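Local coordinates for protein 24-sterol C-methyltransferase (Haloferax volcanii, PDB 6F5Z) that probably transfers methyl groups from S-adenosylmethionine as a Rossmann-fold methyltransferase, forming a holoenzyme with the activator Trm112 and binding the product S-adenosylhomocysteine, at residues D191-A195 and T196-T200; E204-E207 and A208-R212; T161-S164 and H165-R169. All blocks are in the same frame, centred on the assembly; numbering follows the deposited sequence.

Contact 1: D191-A195 and T196-T200; sequences DIPAA and TEFPT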
# COMPACT_ATOMS: atom_id res chain seq x y z
N ASP B 191 -12.01 15.73 -18.90
CA ASP B 191 -11.54 16.65 -19.94
C ASP B 191 -11.30 18.04 -19.34
O ASP B 191 -12.10 18.52 -18.54
CB ASP B 191 -12.62 16.76 -21.05
CG ASP B 191 -12.25 17.71 -22.19
OD1 ASP B 191 -11.24 17.45 -22.88
OD2 ASP B 191 -12.99 18.71 -22.39
N ILE B 192 -10.18 18.63 -19.69
CA ILE B 192 -9.85 19.98 -19.24
C ILE B 192 -9.84 20.86 -20.50
O ILE B 192 -8.96 20.67 -21.35
CB ILE B 192 -8.54 20.05 -18.43
CG1 ILE B 192 -8.71 19.20 -17.14
CG2 ILE B 192 -8.21 21.53 -18.07
CD1 ILE B 192 -7.51 19.15 -16.29
N PRO B 193 -10.84 21.75 -20.66
CA PRO B 193 -10.88 22.59 -21.88
C PRO B 193 -9.67 23.51 -22.01
O PRO B 193 -8.91 23.76 -21.07
CB PRO B 193 -12.15 23.44 -21.68
CG PRO B 193 -12.97 22.74 -20.65
CD PRO B 193 -11.96 22.07 -19.74
N ALA B 194 -9.56 24.13 -23.20
CA ALA B 194 -8.53 25.12 -23.46
C ALA B 194 -8.73 26.32 -22.54
O ALA B 194 -9.87 26.57 -22.12
CB ALA B 194 -8.64 25.58 -24.91
N ALA B 195 -7.66 27.06 -22.22
CA ALA B 195 -7.70 28.22 -21.32
C ALA B 195 -8.75 29.27 -21.76
O ALA B 195 -9.30 29.94 -20.89
CB ALA B 195 -6.32 28.87 -21.19
N THR B 196 -9.09 29.32 -23.06
CA THR B 196 -10.11 30.25 -23.63
C THR B 196 -11.54 29.99 -23.10
O THR B 196 -12.38 30.91 -23.12
CB THR B 196 -10.19 30.12 -25.18
OG1 THR B 196 -10.50 28.78 -25.57
CG2 THR B 196 -8.95 30.59 -25.88
N GLU B 197 -11.83 28.73 -22.71
CA GLU B 197 -13.15 28.27 -22.27
C GLU B 197 -13.51 28.60 -20.83
O GLU B 197 -14.65 28.32 -20.41
CB GLU B 197 -13.32 26.76 -22.52
CG GLU B 197 -13.30 26.33 -23.98
CD GLU B 197 -14.09 27.22 -24.92
OE1 GLU B 197 -15.34 27.23 -24.82
OE2 GLU B 197 -13.46 27.97 -25.70
N PHE B 198 -12.57 29.18 -20.08
CA PHE B 198 -12.70 29.53 -18.68
C PHE B 198 -13.15 30.97 -18.52
O PHE B 198 -12.81 31.80 -19.37
CB PHE B 198 -11.40 29.23 -17.92
CG PHE B 198 -11.16 27.74 -17.79
CD1 PHE B 198 -10.61 27.02 -18.84
CD2 PHE B 198 -11.55 27.05 -16.65
CE1 PHE B 198 -10.42 25.64 -18.75
CE2 PHE B 198 -11.34 25.67 -16.54
CZ PHE B 198 -10.78 24.97 -17.59
N PRO B 199 -13.96 31.28 -17.49
CA PRO B 199 -14.41 30.38 -16.41
C PRO B 199 -15.53 29.46 -16.82
O PRO B 199 -16.29 29.77 -17.74
CB PRO B 199 -14.83 31.36 -15.31
CG PRO B 199 -15.34 32.56 -16.07
CD PRO B 199 -14.44 32.67 -17.28
N THR B 200 -15.60 28.28 -16.19
CA THR B 200 -16.69 27.34 -16.39
C THR B 200 -17.53 27.51 -15.12
O THR B 200 -17.22 28.38 -14.30
CB THR B 200 -16.19 25.91 -16.52
OG1 THR B 200 -15.71 25.49 -15.22
CG2 THR B 200 -15.12 25.74 -17.63
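Phe-198 lays the CZ and CE1 corner of its ring across the flank of Pro-193, with CZ 3.8 Å from CD of the proline, and the two side chains cross at about a right angle. The ring reaches back along the chain because CG stands anti to its own carbonyl carbon (chi1 -70°), and besides the proline carbon its rim meets backbone oxygens. Pro-193 O lies in the ring plane 3.3 Å from CE1 of Phe-198, and Ala-194 O is likewise at the edge, 3.4 Å from CD1, so the slightly positive C-H rim faces two carbonyl dipoles. Thr-200 CG2 sits above one face, toward the rim. Pro-193 serves twice, for its CB also packs on CB of Glu-197 at 3.6 Å, and its rigid ring suits a chain about to turn.

The turn is fastened by Glu-197 N, which donates to Ala-194 O at 3.0 Å; a longer, weak bond of 3.5 Å joins Phe-198 N to Ala-195 O. The small side chains of Ala-194 and Ala-195 suit so tight a bend. At the surface, Thr-196 OG1 donates to OE2 of the bent Glu-197 at 3.1 Å, on the anti side of the carboxylate.

Were Phe-198 cut back to an alanine, Pro-193 would probably lose its aromatic neighbour and a gap would open against Arg-206 and Met-209 of helix 206-216, on which the ring also rests. The peptide before Pro-199 is cis. The i-to-i+3 bonds are those of a short 3-10 turn, here set in the surface loop that joins strand 178-185 to helix 206-216.

Contact 2: E204-E207 and A208-R212; sequences ETRE and AMVER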
# COMPACT_ATOMS: atom_id res chain seq x y z
N GLU B 204 -12.51 28.88 -12.15
CA GLU B 204 -12.21 30.23 -12.60
C GLU B 204 -11.06 30.25 -13.60
O GLU B 204 -11.00 31.13 -14.45
CB GLU B 204 -11.93 31.16 -11.41
CG GLU B 204 -10.62 30.92 -10.67
CD GLU B 204 -10.54 31.29 -9.20
OE1 GLU B 204 -11.11 32.34 -8.80
OE2 GLU B 204 -9.85 30.56 -8.45
N THR B 205 -10.09 29.30 -13.45
CA THR B 205 -8.92 29.24 -14.33
C THR B 205 -8.64 27.78 -14.65
O THR B 205 -9.00 26.88 -13.86
CB THR B 205 -7.66 29.81 -13.63
OG1 THR B 205 -7.28 28.99 -12.50
CG2 THR B 205 -7.80 31.29 -13.19
N ARG B 206 -8.02 27.57 -15.80
CA ARG B 206 -7.60 26.23 -16.20
C ARG B 206 -6.58 25.69 -15.18
O ARG B 206 -6.60 24.49 -14.88
CB ARG B 206 -6.95 26.32 -17.58
CG ARG B 206 -6.83 24.96 -18.25
CD ARG B 206 -6.21 25.04 -19.65
NE ARG B 206 -6.19 23.72 -20.27
CZ ARG B 206 -5.30 22.76 -20.00
NH1 ARG B 206 -4.28 23.01 -19.16
NH2 ARG B 206 -5.38 21.58 -20.59
N GLU B 207 -5.66 26.55 -14.69
CA GLU B 207 -4.62 26.13 -13.74
C GLU B 207 -5.25 25.46 -12.52
O GLU B 207 -4.70 24.48 -12.00
CB GLU B 207 -3.78 27.34 -13.24
CG GLU B 207 -2.80 27.90 -14.26
CD GLU B 207 -3.32 28.98 -15.21
OE1 GLU B 207 -4.54 29.03 -15.49
OE2 GLU B 207 -2.45 29.67 -15.80
N ALA B 208 -6.38 26.01 -12.04
CA ALA B 208 -7.03 25.44 -10.85
C ALA B 208 -7.62 24.07 -11.15
O ALA B 208 -7.51 23.15 -10.33
CB ALA B 208 -8.12 26.40 -10.36
N MET B 209 -8.20 23.91 -12.33
CA MET B 209 -8.78 22.62 -12.72
C MET B 209 -7.67 21.58 -12.86
O MET B 209 -7.82 20.43 -12.39
CB MET B 209 -9.58 22.75 -14.02
CG MET B 209 -10.43 21.54 -14.27
SD MET B 209 -11.47 21.80 -15.73
CE MET B 209 -12.50 20.29 -15.61
N VAL B 210 -6.55 21.95 -13.49
CA VAL B 210 -5.43 21.01 -13.67
C VAL B 210 -4.93 20.62 -12.28
O VAL B 210 -4.71 19.43 -12.04
CB VAL B 210 -4.29 21.64 -14.51
CG1 VAL B 210 -3.03 20.77 -14.47
CG2 VAL B 210 -4.74 21.83 -15.95
N GLU B 211 -4.75 21.58 -11.37
CA GLU B 211 -4.26 21.30 -10.02
C GLU B 211 -5.21 20.34 -9.31
O GLU B 211 -4.76 19.33 -8.74
CB GLU B 211 -4.09 22.61 -9.23
CG GLU B 211 -3.43 22.40 -7.90
CD GLU B 211 -3.31 23.70 -7.13
OE1 GLU B 211 -4.35 24.37 -6.91
OE2 GLU B 211 -2.16 24.06 -6.79
N ARG B 212 -6.52 20.58 -9.40
CA ARG B 212 -7.52 19.73 -8.74
C ARG B 212 -7.38 18.27 -9.19
O ARG B 212 -7.36 17.35 -8.36
CB ARG B 212 -8.96 20.21 -9.02
CG ARG B 212 -10.06 19.18 -8.71
CD ARG B 212 -10.14 18.84 -7.22
NE ARG B 212 -11.18 17.83 -7.03
CZ ARG B 212 -10.96 16.52 -7.13
NH1 ARG B 212 -9.74 16.05 -7.38
NH2 ARG B 212 -11.97 15.66 -7.01
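Thr-205 OG1 accepts a hydrogen bond from Ala-208 N at 3.1 Å, the classic N-cap of an alpha-helix, here the first turn of helix 206-216. The hydroxyl is brought over the helix end because OG1 stands between the backbone N and the carbonyl carbon (chi1 65°), and it also touches CB of Ala-208. Threonine suits the place, since its short side chain carries an oxygen that can satisfy a first-turn N-H that has no preceding helical carbonyl. The carbonyl of Thr-205 adds weak bonds to Ala-208 N and Met-209 N, the first clearly bent at 127°. A methyl side chain at Ala-208 fits closely beside the cap.

The weak bond to Met-209 N is the first of the regular i-to-i+4 pattern, and stronger ones follow. Val-210 N meets Arg-206 O at 2.9 Å, while Glu-211 N reaches Glu-207 O at 3.0 Å. Valine here packs one branch back on the first turn: CG2 of Val-210 lies 3.4 Å from Arg-206 O.

Met-209 is buried, its extended chain leading off from the first turn, and further along Arg-212 runs out to loop residues that include Asn-141 and Trp-203. The outer shell that bears on the contact itself is at Arg-206, whose straight chain turns its NE to Pro-193 O, a hydrogen bond that ties the helix start to the preceding loop. With NE held there, the guanidinium passes obliquely by Val-210, where NH1 of Arg-206 comes within 3.5 Å of CG2.

Contact 3: T161-S164 and H165-R169; sequences TRWS and HAEYR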
# COMPACT_ATOMS: atom_id res chain seq x y z
N THR B 161 -15.92 16.02 7.77
CA THR B 161 -14.63 16.05 8.43
C THR B 161 -13.58 16.33 7.36
O THR B 161 -13.47 15.59 6.37
CB THR B 161 -14.40 14.74 9.18
OG1 THR B 161 -15.29 14.74 10.31
CG2 THR B 161 -12.95 14.61 9.71
N ARG B 162 -12.81 17.40 7.55
CA ARG B 162 -11.81 17.82 6.59
C ARG B 162 -10.45 17.59 7.21
O ARG B 162 -10.03 18.35 8.08
CB ARG B 162 -12.00 19.30 6.21
CG ARG B 162 -11.32 19.61 4.88
CD ARG B 162 -11.70 21.01 4.41
NE ARG B 162 -10.76 21.99 4.96
CZ ARG B 162 -11.01 23.29 5.09
NH1 ARG B 162 -10.08 24.11 5.56
NH2 ARG B 162 -12.20 23.78 4.77
N TRP B 163 -9.79 16.50 6.83
CA TRP B 163 -8.49 16.19 7.39
C TRP B 163 -7.41 16.33 6.35
O TRP B 163 -7.66 16.10 5.17
CB TRP B 163 -8.44 14.74 7.89
CG TRP B 163 -9.09 14.47 9.22
CD1 TRP B 163 -9.47 15.39 10.18
CD2 TRP B 163 -9.46 13.19 9.72
NE1 TRP B 163 -10.06 14.74 11.24
CE2 TRP B 163 -10.05 13.38 10.99
CE3 TRP B 163 -9.37 11.89 9.21
CZ2 TRP B 163 -10.55 12.30 11.75
CZ3 TRP B 163 -9.83 10.83 9.96
CH2 TRP B 163 -10.42 11.04 11.21
N SER B 164 -6.19 16.65 6.81
CA SER B 164 -5.03 16.64 5.91
C SER B 164 -4.52 15.19 5.69
O SER B 164 -4.92 14.28 6.40
CB SER B 164 -3.88 17.45 6.51
OG SER B 164 -3.52 16.79 7.72
N HIS B 165 -3.56 15.01 4.78
CA HIS B 165 -2.94 13.69 4.60
C HIS B 165 -2.41 13.22 5.98
O HIS B 165 -2.63 12.07 6.39
CB HIS B 165 -1.74 13.79 3.65
CG HIS B 165 -2.08 13.94 2.20
ND1 HIS B 165 -1.30 13.31 1.22
CD2 HIS B 165 -3.09 14.59 1.58
CE1 HIS B 165 -1.83 13.67 0.05
NE2 HIS B 165 -2.89 14.46 0.21
N ALA B 166 -1.69 14.12 6.70
CA ALA B 166 -1.12 13.75 8.01
C ALA B 166 -2.19 13.38 9.03
O ALA B 166 -2.04 12.42 9.79
CB ALA B 166 -0.22 14.86 8.54
N GLU B 167 -3.29 14.12 9.03
CA GLU B 167 -4.37 13.80 9.97
C GLU B 167 -5.00 12.44 9.71
O GLU B 167 -5.41 11.75 10.65
CB GLU B 167 -5.43 14.90 9.97
CG GLU B 167 -4.96 16.12 10.76
CD GLU B 167 -5.80 17.37 10.56
OE1 GLU B 167 -6.34 17.58 9.45
OE2 GLU B 167 -5.87 18.18 11.52
N TYR B 168 -5.11 12.03 8.42
CA TYR B 168 -5.63 10.69 8.12
C TYR B 168 -4.64 9.64 8.65
O TYR B 168 -5.07 8.68 9.26
CB TYR B 168 -5.76 10.50 6.59
CG TYR B 168 -7.15 10.86 6.10
CD1 TYR B 168 -8.20 9.95 6.16
CD2 TYR B 168 -7.42 12.14 5.60
CE1 TYR B 168 -9.49 10.30 5.77
CE2 TYR B 168 -8.71 12.48 5.17
CZ TYR B 168 -9.74 11.57 5.29
OH TYR B 168 -11.02 11.91 4.93
N ARG B 169 -3.32 9.86 8.50
CA ARG B 169 -2.37 8.86 9.00
C ARG B 169 -2.45 8.77 10.53
O ARG B 169 -2.46 7.67 11.09
CB ARG B 169 -0.93 9.18 8.56
CG ARG B 169 -0.77 9.25 7.04
CD ARG B 169 0.70 9.17 6.56
NE ARG B 169 1.56 10.17 7.20
CZ ARG B 169 1.68 11.43 6.77
NH1 ARG B 169 0.94 11.87 5.75
NH2 ARG B 169 2.53 12.26 7.37
O HOH W 1 -11.36 14.70 4.92
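With OG of Ser-164 set between its backbone N and carbonyl carbon (chi1 62°), and CG of Glu-167 anti to its own carbonyl carbon (chi1 -77°), each side chain is brought to the other residue's backbone N-H. Glu-167 N donates to Ser-164 OG at 3.0 Å, and Ser-164 N donates to Glu-167 OE1 at 2.8 Å, using the anti lone pair of the carboxylate. This reciprocal pair is a capping box. Serine is compact enough to turn back on the first turn, and the glutamate's negative charge is probably favoured beside a helix N-terminus. Tyr-168 N donates to Ser-164 O, the first i-to-i+4 bond of the helix.

Trp-163, just ahead of the cap, makes a T-shaped stack with Tyr-168 of the first turn, the planes 79° apart: CE3 of the indole points at the centre of the phenol face, 3.7 Å above it. CB of Trp-163 packs beside the same phenol, 3.5 Å from CE2 of Tyr-168. A water gathers the polar atoms, accepting from Tyr-168 OH at 2.8 Å and from Trp-163 N while donating to Thr-161 O.

Trp-163 also packs on Pro-119 and His-120 at the start of helix 119-129. Tyr-168 presses helix 165-174 onto the central sheet, touching Cys-138 and Val-140 of strand 134-140 and Leu-219 and Thr-221 of strand 218-224.

Along the chain contact 3 comes first, followed by contact 1 and then contact 2. Contact 3 starts helix 165-174, which packs on the mixed seven-stranded sheet of the Rossmann-like methyltransferase fold; the side chain of Tyr-168 is about 12 Å from the bound S-adenosylhomocysteine. Contacts 1 and 2 lie further out, in the excursion between strands 178-185 and 218-224, with centres about 9 Å apart. They touch directly, loop against helix start, as one outlying unit. Contact 3 is separate: its centre is about 31 Å from that of contact 1 and about 23 Å from that of contact 2. Strand 218-224 connects the regions, following helix 206-216 and touched by the Tyr-168 side chain.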